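PDB 5EHK: lantibiotic dehydratase from Microbispora corallina, which probably dehydrates serine and threonine residues of the NAI-107 precursor peptide, using glutamate delivered by glutamyl-tRNA to activate their hydroxyl groups for elimination. Local coordinates for residues 168-173 with 332-337; 911-916 with 1074-1079; 473-478 with 720-725; 439-444 with 652-657; 534-539 with 785-790. One frame throughout, in Å; residues are numbered along the deposited sequence.

Contact 1 (168-173 with 332-337)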
# COMPACT_ATOMS: atom_id res chain seq x y z
N THR A 168 -28.45 -1.70 43.44
CA THR A 168 -27.08 -1.41 43.08
C THR A 168 -26.18 -2.57 43.50
O THR A 168 -26.48 -3.26 44.47
CB THR A 168 -26.63 -0.11 43.76
OG1 THR A 168 -27.05 1.00 42.97
CG2 THR A 168 -25.15 -0.03 43.86
N ARG A 169 -25.15 -2.87 42.71
CA ARG A 169 -24.03 -3.66 43.23
C ARG A 169 -22.78 -2.79 43.15
O ARG A 169 -22.51 -2.22 42.10
CB ARG A 169 -23.76 -4.90 42.40
CG ARG A 169 -22.37 -5.41 42.66
CD ARG A 169 -22.17 -6.78 42.10
NE ARG A 169 -22.05 -6.67 40.65
CZ ARG A 169 -22.15 -7.68 39.81
NH1 ARG A 169 -22.40 -8.91 40.26
NH2 ARG A 169 -22.03 -7.46 38.51
N THR A 170 -22.02 -2.71 44.24
CA THR A 170 -20.84 -1.84 44.31
C THR A 170 -19.55 -2.62 44.60
O THR A 170 -19.49 -3.43 45.51
CB THR A 170 -21.03 -0.73 45.35
OG1 THR A 170 -22.24 -0.04 45.05
CG2 THR A 170 -19.86 0.26 45.34
N ARG A 171 -18.51 -2.35 43.81
CA ARG A 171 -17.25 -3.05 43.93
C ARG A 171 -16.07 -2.11 43.87
O ARG A 171 -16.17 -0.97 43.41
CB ARG A 171 -17.11 -4.13 42.86
CG ARG A 171 -17.96 -5.36 43.10
CD ARG A 171 -18.03 -6.23 41.87
NE ARG A 171 -18.65 -7.51 42.16
CZ ARG A 171 -18.91 -8.45 41.26
NH1 ARG A 171 -18.61 -8.23 39.98
NH2 ARG A 171 -19.46 -9.60 41.62
N ALA A 172 -14.94 -2.60 44.37
CA ALA A 172 -13.71 -1.86 44.38
C ALA A 172 -13.21 -1.70 42.96
O ALA A 172 -13.27 -2.64 42.19
CB ALA A 172 -12.68 -2.59 45.22
N ASP A 173 -12.76 -0.50 42.61
CA ASP A 173 -12.12 -0.25 41.32
C ASP A 173 -10.80 -1.00 41.28
O ASP A 173 -10.04 -0.94 42.24
CB ASP A 173 -11.92 1.25 41.13
CG ASP A 173 -10.91 1.59 40.04
OD1 ASP A 173 -11.27 1.53 38.84
OD2 ASP A 173 -9.79 2.00 40.39
N ALA A 332 -17.71 -4.10 53.78
CA ALA A 332 -18.91 -3.98 54.61
C ALA A 332 -19.79 -2.80 54.18
O ALA A 332 -21.01 -2.92 54.08
CB ALA A 332 -18.54 -3.87 56.07
N ARG A 333 -19.17 -1.66 53.90
CA ARG A 333 -19.94 -0.51 53.44
C ARG A 333 -20.48 -0.66 52.02
O ARG A 333 -21.36 0.10 51.60
CB ARG A 333 -19.18 0.80 53.60
CG ARG A 333 -18.80 1.13 55.03
CD ARG A 333 -18.08 2.45 55.04
NE ARG A 333 -17.47 2.77 56.32
CZ ARG A 333 -18.12 3.38 57.31
NH1 ARG A 333 -19.40 3.70 57.16
NH2 ARG A 333 -17.49 3.64 58.45
N CYS A 334 -19.95 -1.63 51.27
CA CYS A 334 -20.42 -1.87 49.92
C CYS A 334 -21.76 -2.59 49.93
O CYS A 334 -22.67 -2.23 49.18
CB CYS A 334 -19.41 -2.70 49.12
SG CYS A 334 -18.16 -1.72 48.27
N HIS A 335 -21.88 -3.59 50.79
CA HIS A 335 -23.14 -4.31 50.90
C HIS A 335 -24.18 -3.40 51.52
O HIS A 335 -25.34 -3.41 51.12
CB HIS A 335 -22.95 -5.57 51.74
CG HIS A 335 -22.13 -6.61 51.06
ND1 HIS A 335 -20.75 -6.57 51.01
CD2 HIS A 335 -22.50 -7.72 50.36
CE1 HIS A 335 -20.31 -7.61 50.34
NE2 HIS A 335 -21.34 -8.32 49.93
N ALA A 336 -23.73 -2.58 52.47
CA ALA A 336 -24.58 -1.62 53.15
C ALA A 336 -25.24 -0.72 52.13
O ALA A 336 -26.47 -0.58 52.11
CB ALA A 336 -23.75 -0.80 54.10
N TYR A 337 -24.42 -0.14 51.27
CA TYR A 337 -24.92 0.77 50.25
C TYR A 337 -25.74 0.03 49.18
O TYR A 337 -26.62 0.61 48.53
CB TYR A 337 -23.78 1.59 49.64
CG TYR A 337 -24.17 2.28 48.37
CD1 TYR A 337 -25.06 3.35 48.38
CD2 TYR A 337 -23.67 1.86 47.15
CE1 TYR A 337 -25.43 3.97 47.20
CE2 TYR A 337 -24.03 2.48 45.98
CZ TYR A 337 -24.91 3.52 46.00
OH TYR A 337 -25.25 4.11 44.81
O HOH W 1 -28.67 -0.56 46.36
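T168 and T170 of strand 167-172 pack against C334 and Y337 of helix 318-339, a buried helix-on-strand contact in the N-terminal part of the dehydratase. The two short axes run almost antiparallel, at 163°, and approach to 7.5 Å. Y337 reaches both threonines: with CG trans to the backbone N (chi1 166°), its ring swings from the helix flank over to the strand. T170 meets the ring edge in its plane, OG1 lying 3.2 Å from CD2 of Y337, while the methyl CG2 of T168 comes in obliquely, 3.5 Å from CE2 of the same ring. The phenol oxygen runs on to a hydrogen bond with E93. One turn earlier, C334 turns its sulphur to the methyl of T170, SG to CG2 3.9 Å, and L352 of helix 346-359 touches both residues.

The strand pairs antiparallel with strand 366-379, and helix 318-339 covers the surface of strand 167-172 that bears T168 and T170. A water joins the two backbones, accepting from T168 N at 3.1 Å and donating to Y337 O at 3.2 Å. The carboxylate of D338, the next helix residue, accepts from T170 N. R169 and R171 point away from the helix; NH1 of R171 lies over the centre of the R169 guanidinium, and R169 forms a salt bridge with D369.

Contact 2 (911-916 with 1074-1079)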
# COMPACT_ATOMS: atom_id res chain seq x y z
N TYR A 911 16.12 -29.82 4.17
CA TYR A 911 16.10 -31.19 3.68
C TYR A 911 14.75 -31.87 3.85
O TYR A 911 14.44 -32.81 3.11
CB TYR A 911 17.19 -32.00 4.35
CG TYR A 911 18.55 -31.52 3.95
CD1 TYR A 911 18.86 -31.27 2.62
CD2 TYR A 911 19.53 -31.27 4.91
CE1 TYR A 911 20.10 -30.84 2.25
CE2 TYR A 911 20.77 -30.82 4.55
CZ TYR A 911 21.06 -30.60 3.22
OH TYR A 911 22.32 -30.15 2.87
N GLU A 912 13.95 -31.40 4.80
CA GLU A 912 12.61 -31.95 5.00
C GLU A 912 11.74 -31.89 3.73
O GLU A 912 11.00 -32.83 3.46
CB GLU A 912 11.92 -31.35 6.24
CG GLU A 912 11.76 -29.82 6.24
CD GLU A 912 13.04 -29.07 6.64
OE1 GLU A 912 14.01 -29.73 7.08
OE2 GLU A 912 13.08 -27.82 6.50
N ARG A 913 11.85 -30.82 2.94
CA ARG A 913 11.17 -30.80 1.64
C ARG A 913 11.70 -31.90 0.72
O ARG A 913 11.02 -32.32 -0.22
CB ARG A 913 11.34 -29.46 0.92
CG ARG A 913 10.74 -28.25 1.60
CD ARG A 913 10.98 -27.01 0.75
NE ARG A 913 10.30 -27.11 -0.54
CZ ARG A 913 9.14 -26.52 -0.82
NH1 ARG A 913 8.56 -25.75 0.10
NH2 ARG A 913 8.57 -26.66 -2.02
N TYR A 914 12.93 -32.36 0.97
CA TYR A 914 13.55 -33.32 0.07
C TYR A 914 13.85 -34.67 0.73
O TYR A 914 14.92 -35.25 0.51
CB TYR A 914 14.82 -32.73 -0.55
CG TYR A 914 14.53 -31.49 -1.34
CD1 TYR A 914 14.37 -31.54 -2.72
CD2 TYR A 914 14.38 -30.27 -0.71
CE1 TYR A 914 14.09 -30.40 -3.43
CE2 TYR A 914 14.10 -29.13 -1.40
CZ TYR A 914 13.95 -29.19 -2.75
OH TYR A 914 13.67 -28.03 -3.43
N GLY A 915 12.92 -35.17 1.54
CA GLY A 915 13.07 -36.52 2.05
C GLY A 915 13.88 -36.69 3.31
O GLY A 915 14.06 -37.81 3.79
N GLY A 916 14.42 -35.60 3.85
CA GLY A 916 15.11 -35.67 5.13
C GLY A 916 16.62 -35.80 5.06
O GLY A 916 17.19 -35.98 3.99
N VAL A 1074 9.27 -34.44 -5.45
CA VAL A 1074 9.49 -34.34 -6.88
C VAL A 1074 8.95 -33.01 -7.38
O VAL A 1074 9.58 -32.35 -8.21
CB VAL A 1074 8.89 -35.55 -7.65
CG1 VAL A 1074 9.20 -35.46 -9.13
CG2 VAL A 1074 9.45 -36.84 -7.11
N GLY A 1075 7.81 -32.59 -6.83
CA GLY A 1075 7.23 -31.30 -7.16
C GLY A 1075 8.20 -30.17 -6.84
O GLY A 1075 8.31 -29.20 -7.60
N SER A 1076 8.92 -30.29 -5.73
CA SER A 1076 9.93 -29.31 -5.37
C SER A 1076 11.02 -29.36 -6.42
O SER A 1076 11.45 -28.32 -6.92
CB SER A 1076 10.56 -29.61 -4.00
OG SER A 1076 9.75 -29.17 -2.93
N LEU A 1077 11.43 -30.58 -6.78
CA LEU A 1077 12.47 -30.74 -7.78
C LEU A 1077 12.04 -30.17 -9.13
O LEU A 1077 12.85 -29.54 -9.82
CB LEU A 1077 12.91 -32.20 -7.90
CG LEU A 1077 13.86 -32.77 -6.83
CD1 LEU A 1077 14.10 -34.24 -7.04
CD2 LEU A 1077 15.19 -32.03 -6.85
N LEU A 1078 10.78 -30.36 -9.52
CA LEU A 1078 10.28 -29.72 -10.74
C LEU A 1078 10.32 -28.19 -10.65
O LEU A 1078 10.76 -27.52 -11.62
CB LEU A 1078 8.88 -30.20 -11.17
CG LEU A 1078 8.59 -31.56 -11.83
CD1 LEU A 1078 9.75 -32.14 -12.66
CD2 LEU A 1078 8.08 -32.55 -10.83
N HIS A 1079 9.84 -27.66 -9.52
CA HIS A 1079 9.83 -26.21 -9.27
C HIS A 1079 11.25 -25.58 -9.36
O HIS A 1079 11.45 -24.59 -10.05
CB HIS A 1079 9.18 -25.88 -7.91
CG HIS A 1079 9.34 -24.45 -7.49
ND1 HIS A 1079 8.98 -23.39 -8.29
CD2 HIS A 1079 9.86 -23.91 -6.36
CE1 HIS A 1079 9.26 -22.26 -7.67
NE2 HIS A 1079 9.80 -22.54 -6.50
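Polar and apolar interactions lie next to each other where R913 and Y914 meet S1076 and L1077 of helix 1068-1085. The polar part centres on the serine hydroxyl. R913 donates from NH2 to S1076 OG at 2.9 Å, with an N-H...O angle of 138°, and a weak bond from NE reaches the same oxygen at 3.2 Å. The bend of the arginine chain at chi3 (64°) turns this edge of the guanidinium to the helix, and the oxygen lies 22° out of the group's plane. S1076 OG is also bonded to R1072 O one turn back.

The apolar part belongs to Y914. Its OH lies 3.5 Å from CB of S1076, and CE1 at its ring edge meets CD2 of L1077 at 3.9 Å. F927 of helix 920-942 adds an edge-to-face partner for the tyrosine.

Within the 911-916 loop, Y911 O accepts from both Y914 N and G916 N, which approach from opposite faces of the carbonyl plane. This compact turn, between strand 902-905 and helix 920-942 of the C-terminal region, presents both residues to the helix. The buried S1076 hydroxyl thus accepts hydrogen bonds from the arginine across the contact and is held from behind by the R1072 carbonyl of its own helix.

Contact 3 (473-478 with 720-725)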
# COMPACT_ATOMS: atom_id res chain seq x y z
N GLY A 473 -37.84 11.61 -1.85
CA GLY A 473 -37.80 12.25 -0.54
C GLY A 473 -38.00 11.38 0.70
O GLY A 473 -38.26 11.90 1.78
N GLU A 474 -37.86 10.06 0.55
CA GLU A 474 -38.06 9.08 1.61
C GLU A 474 -36.85 8.93 2.56
O GLU A 474 -35.70 8.90 2.12
CB GLU A 474 -38.34 7.72 0.99
CG GLU A 474 -39.61 7.64 0.16
CD GLU A 474 -39.63 6.39 -0.73
OE1 GLU A 474 -38.54 5.87 -1.05
OE2 GLU A 474 -40.73 5.92 -1.09
N ARG A 475 -37.11 8.79 3.85
CA ARG A 475 -36.04 8.66 4.84
C ARG A 475 -35.64 7.21 5.06
O ARG A 475 -34.69 6.94 5.79
CB ARG A 475 -36.51 9.19 6.18
CG ARG A 475 -36.80 10.63 6.20
CD ARG A 475 -37.68 10.95 7.38
NE ARG A 475 -37.65 12.38 7.70
CZ ARG A 475 -38.33 12.92 8.70
NH1 ARG A 475 -39.08 12.17 9.48
NH2 ARG A 475 -38.23 14.22 8.92
N GLU A 476 -36.37 6.28 4.45
CA GLU A 476 -36.05 4.87 4.60
C GLU A 476 -36.26 4.24 3.25
O GLU A 476 -37.14 4.65 2.50
CB GLU A 476 -36.95 4.22 5.65
CG GLU A 476 -36.73 4.75 7.09
CD GLU A 476 -37.42 3.92 8.19
OE1 GLU A 476 -38.03 2.86 7.87
OE2 GLU A 476 -37.38 4.35 9.37
N ILE A 477 -35.42 3.27 2.92
CA ILE A 477 -35.55 2.54 1.68
C ILE A 477 -35.77 1.10 2.12
O ILE A 477 -35.34 0.73 3.22
CB ILE A 477 -34.28 2.74 0.79
CG1 ILE A 477 -34.53 2.28 -0.65
CG2 ILE A 477 -33.04 2.03 1.35
CD1 ILE A 477 -35.20 3.33 -1.55
N VAL A 478 -36.48 0.30 1.33
CA VAL A 478 -36.82 -1.06 1.74
C VAL A 478 -36.16 -2.09 0.84
O VAL A 478 -36.35 -2.06 -0.37
CB VAL A 478 -38.34 -1.32 1.71
CG1 VAL A 478 -38.64 -2.82 1.91
CG2 VAL A 478 -39.06 -0.47 2.77
N GLU A 720 -33.62 21.97 5.40
CA GLU A 720 -32.96 21.68 4.13
C GLU A 720 -32.81 20.19 3.84
O GLU A 720 -32.67 19.78 2.67
CB GLU A 720 -31.59 22.34 4.09
CG GLU A 720 -30.85 22.15 2.78
CD GLU A 720 -29.43 22.65 2.87
OE1 GLU A 720 -29.14 23.32 3.88
OE2 GLU A 720 -28.61 22.34 1.96
N TRP A 721 -32.79 19.36 4.89
CA TRP A 721 -32.56 17.93 4.70
C TRP A 721 -33.69 17.13 5.32
O TRP A 721 -33.69 15.89 5.28
CB TRP A 721 -31.21 17.51 5.30
CG TRP A 721 -30.06 18.24 4.70
CD1 TRP A 721 -29.31 19.21 5.29
CD2 TRP A 721 -29.53 18.07 3.39
NE1 TRP A 721 -28.34 19.65 4.43
CE2 TRP A 721 -28.46 18.97 3.25
CE3 TRP A 721 -29.86 17.25 2.31
CZ2 TRP A 721 -27.72 19.07 2.08
CZ3 TRP A 721 -29.13 17.35 1.16
CH2 TRP A 721 -28.07 18.25 1.05
N ASN A 722 -34.67 17.86 5.86
CA ASN A 722 -35.85 17.27 6.50
C ASN A 722 -35.49 16.50 7.78
O ASN A 722 -35.94 15.38 8.00
CB ASN A 722 -36.62 16.37 5.53
CG ASN A 722 -38.02 16.03 6.03
OD1 ASN A 722 -38.65 16.77 6.80
ND2 ASN A 722 -38.50 14.85 5.63
N VAL A 723 -34.71 17.15 8.64
CA VAL A 723 -34.32 16.58 9.91
C VAL A 723 -35.46 16.74 10.89
O VAL A 723 -35.98 17.84 11.08
CB VAL A 723 -33.05 17.30 10.47
CG1 VAL A 723 -32.64 16.77 11.84
CG2 VAL A 723 -31.93 17.21 9.47
N PRO A 724 -35.85 15.63 11.53
CA PRO A 724 -36.88 15.63 12.57
C PRO A 724 -36.54 16.53 13.75
O PRO A 724 -35.41 17.01 13.89
CB PRO A 724 -36.94 14.16 13.00
CG PRO A 724 -35.71 13.52 12.44
CD PRO A 724 -35.41 14.27 11.19
N ARG A 725 -37.53 16.78 14.59
CA ARG A 725 -37.32 17.65 15.74
C ARG A 725 -36.47 16.91 16.77
O ARG A 725 -35.62 17.50 17.44
CB ARG A 725 -38.68 18.09 16.29
CG ARG A 725 -38.66 19.04 17.46
CD ARG A 725 -40.09 19.34 17.88
NE ARG A 725 -40.78 18.13 18.33
CZ ARG A 725 -40.78 17.69 19.58
NH1 ARG A 725 -40.13 18.37 20.51
NH2 ARG A 725 -41.41 16.58 19.91
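R475 reaches N722 and P724 with its side chain, joining the approach to strand 476-479 to the exit from helix 707-721. The first segment leads through G473 and E474 to R475, which points toward 720-725 with its chain extended from CG to NE. NH2 donates to N722 O at 2.7 Å with an N-H...O angle of 145°; the donor stands above the carbonyl plane, 40° out of it, and so is not aligned with a lone pair. The N722 side chain crosses that of the arginine at about a right angle, with ND2 of N722 3.3 Å from NE of R475, two donors that are not bonded. CD of P724 lies over one face of the guanidinium, 3.6 Å from NH2 of R475. NH1 forms a salt bridge with E768, giving the group a second anchor. Beyond it, E476 and I477 enter the strand, which pairs in parallel with strand 676-682. Near the end of helix 707-721, E720 and W721 pack on K468 of the second subunit. N722, whose carbonyl R475 takes, is the first residue to leave helical angles and does so with positive phi (66°), a common way for a chain to end a helix.

Contact 4 (439-444 with 652-657)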
# COMPACT_ATOMS: atom_id res chain seq x y z
N ALA A 439 0.76 -7.23 12.29
CA ALA A 439 0.66 -5.79 12.13
C ALA A 439 -0.46 -5.24 13.00
O ALA A 439 -1.58 -5.77 13.03
CB ALA A 439 0.43 -5.45 10.68
N GLY A 440 -0.13 -4.23 13.78
CA GLY A 440 -1.15 -3.50 14.50
C GLY A 440 -1.25 -3.87 15.95
O GLY A 440 -1.88 -3.16 16.71
N TYR A 441 -0.65 -4.99 16.35
CA TYR A 441 -0.75 -5.37 17.75
C TYR A 441 -0.04 -4.35 18.63
O TYR A 441 1.06 -3.91 18.32
CB TYR A 441 -0.21 -6.79 17.97
CG TYR A 441 -1.21 -7.92 17.69
CD1 TYR A 441 -1.36 -8.96 18.59
CD2 TYR A 441 -1.97 -7.95 16.52
CE1 TYR A 441 -2.24 -9.99 18.35
CE2 TYR A 441 -2.85 -8.99 16.27
CZ TYR A 441 -2.98 -10.01 17.21
OH TYR A 441 -3.82 -11.06 17.00
N LYS A 442 -0.70 -3.93 19.70
CA LYS A 442 -0.24 -2.79 20.48
C LYS A 442 0.69 -3.17 21.65
O LYS A 442 1.44 -2.32 22.15
CB LYS A 442 -1.44 -1.95 20.96
CG LYS A 442 -2.27 -1.27 19.80
CD LYS A 442 -3.59 -0.59 20.26
CE LYS A 442 -3.57 0.95 20.25
NZ LYS A 442 -3.82 1.57 18.89
N TRP A 443 0.69 -4.44 22.07
CA TRP A 443 1.30 -4.78 23.37
C TRP A 443 2.15 -6.05 23.42
O TRP A 443 1.65 -7.12 23.79
CB TRP A 443 0.21 -4.84 24.47
CG TRP A 443 -0.60 -3.57 24.53
CD1 TRP A 443 -1.87 -3.35 24.02
CD2 TRP A 443 -0.17 -2.31 25.07
NE1 TRP A 443 -2.25 -2.04 24.24
CE2 TRP A 443 -1.23 -1.39 24.88
CE3 TRP A 443 1.00 -1.87 25.70
CZ2 TRP A 443 -1.14 -0.06 25.31
CZ3 TRP A 443 1.07 -0.57 26.13
CH2 TRP A 443 0.02 0.32 25.92
N PRO A 444 3.44 -5.94 23.08
CA PRO A 444 4.20 -4.76 22.61
C PRO A 444 3.92 -4.42 21.17
O PRO A 444 3.45 -5.26 20.41
CB PRO A 444 5.66 -5.22 22.70
CG PRO A 444 5.59 -6.70 22.57
CD PRO A 444 4.32 -7.10 23.29
N LEU A 652 -4.88 -15.36 20.96
CA LEU A 652 -5.78 -16.43 21.33
C LEU A 652 -7.19 -16.05 20.93
O LEU A 652 -7.93 -16.84 20.34
CB LEU A 652 -5.71 -16.73 22.82
CG LEU A 652 -4.41 -17.38 23.30
CD1 LEU A 652 -4.31 -17.31 24.82
CD2 LEU A 652 -4.24 -18.84 22.76
N PHE A 653 -7.56 -14.82 21.25
CA PHE A 653 -8.88 -14.36 20.88
C PHE A 653 -9.10 -14.47 19.37
O PHE A 653 -10.06 -15.06 18.93
CB PHE A 653 -9.12 -12.94 21.36
CG PHE A 653 -10.24 -12.27 20.67
CD1 PHE A 653 -11.55 -12.66 20.92
CD2 PHE A 653 -10.01 -11.23 19.77
CE1 PHE A 653 -12.61 -12.03 20.28
CE2 PHE A 653 -11.05 -10.60 19.12
CZ PHE A 653 -12.37 -10.99 19.39
N GLU A 654 -8.18 -13.95 18.57
CA GLU A 654 -8.43 -13.90 17.13
C GLU A 654 -8.37 -15.29 16.49
O GLU A 654 -9.11 -15.56 15.58
CB GLU A 654 -7.50 -12.88 16.42
CG GLU A 654 -7.68 -11.45 16.97
CD GLU A 654 -6.97 -10.36 16.14
OE1 GLU A 654 -5.95 -10.69 15.49
OE2 GLU A 654 -7.43 -9.19 16.16
N LEU A 655 -7.54 -16.17 17.02
CA LEU A 655 -7.43 -17.53 16.49
C LEU A 655 -8.76 -18.29 16.66
O LEU A 655 -9.18 -19.07 15.79
CB LEU A 655 -6.28 -18.28 17.19
CG LEU A 655 -4.87 -17.88 16.71
CD1 LEU A 655 -3.80 -18.39 17.64
CD2 LEU A 655 -4.63 -18.39 15.31
N GLY A 656 -9.43 -18.03 17.78
CA GLY A 656 -10.70 -18.66 18.04
C GLY A 656 -11.69 -18.37 16.94
O GLY A 656 -12.55 -19.21 16.65
N LEU A 657 -11.57 -17.21 16.29
CA LEU A 657 -12.52 -16.86 15.23
C LEU A 657 -12.06 -17.28 13.83
O LEU A 657 -12.77 -17.05 12.84
CB LEU A 657 -12.87 -15.37 15.28
CG LEU A 657 -13.48 -14.91 16.60
CD1 LEU A 657 -13.56 -13.40 16.66
CD2 LEU A 657 -14.90 -15.55 16.84
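Both Y441 and E654 place CG opposite the backbone carbonyl carbon (chi1 -84° and -59°), and the glutamate then runs extended beyond CG, so that the two side chains advance from opposite directions. They link the loop between strand 423-424 and helix 460-471 to the last turns of helix 647-656, close to the centre of the chain. The helix also lays L652 on strands 591-595 and 620-624 and L655 on strand 620-624, in a helix-on-sheet layer of the N-terminal part of the dehydratase. The contact itself is a single buried hydrogen bond, donated by Y441 OH to OE1 of E654 at 2.6 Å. R650, one turn back on the helix, ties both partners together: it forms a salt bridge with OE2 of the glutamate and a cation-pi contact with the tyrosine ring. Its charge probably favours the ionised carboxylate. Ring and carboxylate planes stand almost perpendicular, and the hydroxyl meets OE1 from above the carboxylate plane, 62° out of it.

Contact 5 (534-539 with 785-790)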
# COMPACT_ATOMS: atom_id res chain seq x y z
N GLY A 534 -23.04 -14.63 25.00
CA GLY A 534 -22.74 -14.53 26.42
C GLY A 534 -21.73 -13.44 26.81
O GLY A 534 -21.60 -13.08 28.00
N ALA A 535 -21.00 -12.92 25.83
CA ALA A 535 -19.94 -11.96 26.11
C ALA A 535 -20.48 -10.69 26.75
O ALA A 535 -19.92 -10.20 27.73
CB ALA A 535 -19.17 -11.62 24.84
N THR A 536 -21.58 -10.16 26.19
CA THR A 536 -22.14 -8.92 26.70
C THR A 536 -22.76 -9.12 28.09
O THR A 536 -22.70 -8.24 28.93
CB THR A 536 -23.20 -8.34 25.74
OG1 THR A 536 -22.61 -8.08 24.46
CG2 THR A 536 -23.76 -7.02 26.29
N LEU A 537 -23.32 -10.30 28.32
CA LEU A 537 -24.00 -10.57 29.58
C LEU A 537 -22.99 -10.78 30.71
O LEU A 537 -23.31 -10.64 31.89
CB LEU A 537 -24.91 -11.80 29.44
CG LEU A 537 -26.17 -11.72 28.56
CD1 LEU A 537 -25.89 -11.53 27.08
CD2 LEU A 537 -26.97 -12.98 28.75
N GLY A 538 -21.77 -11.12 30.31
CA GLY A 538 -20.73 -11.58 31.20
C GLY A 538 -20.49 -10.83 32.49
O GLY A 538 -20.54 -11.43 33.57
N ARG A 539 -20.23 -9.53 32.40
CA ARG A 539 -19.84 -8.75 33.57
C ARG A 539 -21.04 -8.36 34.47
O ARG A 539 -20.90 -7.67 35.48
CB ARG A 539 -19.08 -7.50 33.14
CG ARG A 539 -19.95 -6.48 32.46
CD ARG A 539 -19.39 -5.11 32.64
NE ARG A 539 -20.11 -4.09 31.90
CZ ARG A 539 -20.48 -2.92 32.44
NH1 ARG A 539 -20.20 -2.67 33.72
NH2 ARG A 539 -21.14 -2.02 31.72
N GLU A 785 -32.36 -1.00 25.12
CA GLU A 785 -31.61 -1.86 24.23
C GLU A 785 -31.83 -3.30 24.64
O GLU A 785 -31.81 -3.62 25.83
CB GLU A 785 -30.11 -1.51 24.26
CG GLU A 785 -29.57 -0.95 22.95
CD GLU A 785 -28.30 -0.12 23.15
OE1 GLU A 785 -27.46 -0.50 24.00
OE2 GLU A 785 -28.16 0.94 22.49
N ILE A 786 -32.05 -4.16 23.67
CA ILE A 786 -32.16 -5.58 23.93
C ILE A 786 -30.93 -6.28 23.37
O ILE A 786 -30.61 -6.11 22.19
CB ILE A 786 -33.45 -6.14 23.31
CG1 ILE A 786 -34.65 -5.52 24.04
CG2 ILE A 786 -33.49 -7.63 23.41
CD1 ILE A 786 -35.95 -5.69 23.32
N VAL A 787 -30.20 -7.02 24.20
CA VAL A 787 -29.06 -7.78 23.70
C VAL A 787 -29.42 -9.25 23.55
O VAL A 787 -29.56 -9.98 24.53
CB VAL A 787 -27.86 -7.71 24.65
CG1 VAL A 787 -26.66 -8.33 23.98
CG2 VAL A 787 -27.56 -6.28 25.00
N VAL A 788 -29.52 -9.70 22.31
CA VAL A 788 -29.94 -11.06 22.06
C VAL A 788 -28.85 -11.89 21.41
O VAL A 788 -28.46 -11.61 20.31
CB VAL A 788 -31.27 -11.07 21.25
CG1 VAL A 788 -31.46 -9.78 20.48
CG2 VAL A 788 -31.39 -12.32 20.35
N PRO A 789 -28.34 -12.89 22.13
CA PRO A 789 -27.36 -13.85 21.60
C PRO A 789 -28.00 -14.79 20.60
O PRO A 789 -29.20 -15.02 20.67
CB PRO A 789 -26.91 -14.63 22.84
CG PRO A 789 -27.26 -13.72 24.00
CD PRO A 789 -28.51 -13.02 23.59
N LEU A 790 -27.22 -15.33 19.67
CA LEU A 790 -27.70 -16.28 18.67
C LEU A 790 -26.57 -17.28 18.42
O LEU A 790 -25.40 -16.92 18.50
CB LEU A 790 -28.09 -15.57 17.37
CG LEU A 790 -29.23 -14.54 17.41
CD1 LEU A 790 -28.67 -13.16 17.62
CD2 LEU A 790 -30.14 -14.56 16.18
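No aromatic or other planar side chain spans this contact; the puckered ring of P789 is the one ring that takes part, its CG meeting CD1 of L537 at 4.0 Å as the two side chains cross. G534 adds its backbone beside the same corner, its N 4.4 Å from P789 CG. The other half is a tip-to-tip meeting of T536 and V787. CG1 of the valine, trans to its backbone N (chi1 -171°), points at the threonine and lies 3.9 Å from both CB and CG2 of T536. The segment 785-790 belongs to strand 785-792, flanked on its two edges by the antiparallel strands 6-17 and 500-508. V787 and P789 project from one surface of this sheet toward the loop 534-539, whereas V788 turns to helix 380-395 on the other. The loop is fixed by polar bonds as well: E502 of strand 500-508 takes T536 OG1 with one carboxylate oxygen and G534 N with the other.

In the fold
Contact 1 closes first along the chain. Contacts 4, 3 and 5 then interleave, their first segments opening in the order 4, 3, 5 and their partners following in the same order, so the N-terminal part is knitted together by crossing connections. Strand 366-379 pairs with strand 167-172 of contact 1, and strands 6-17 and 500-508 pair with strand 785-792 of contact 5; these two contacts touch, R169 NH2 lying 3.2 Å from R539 O. Contact 2 comes last, in the C-terminal region, its centre 67 Å from that of contact 1 and 34 Å from that of contact 4. Its distance from the others is consistent with the family's division into N-terminal glutamylation and C-terminal elimination regions.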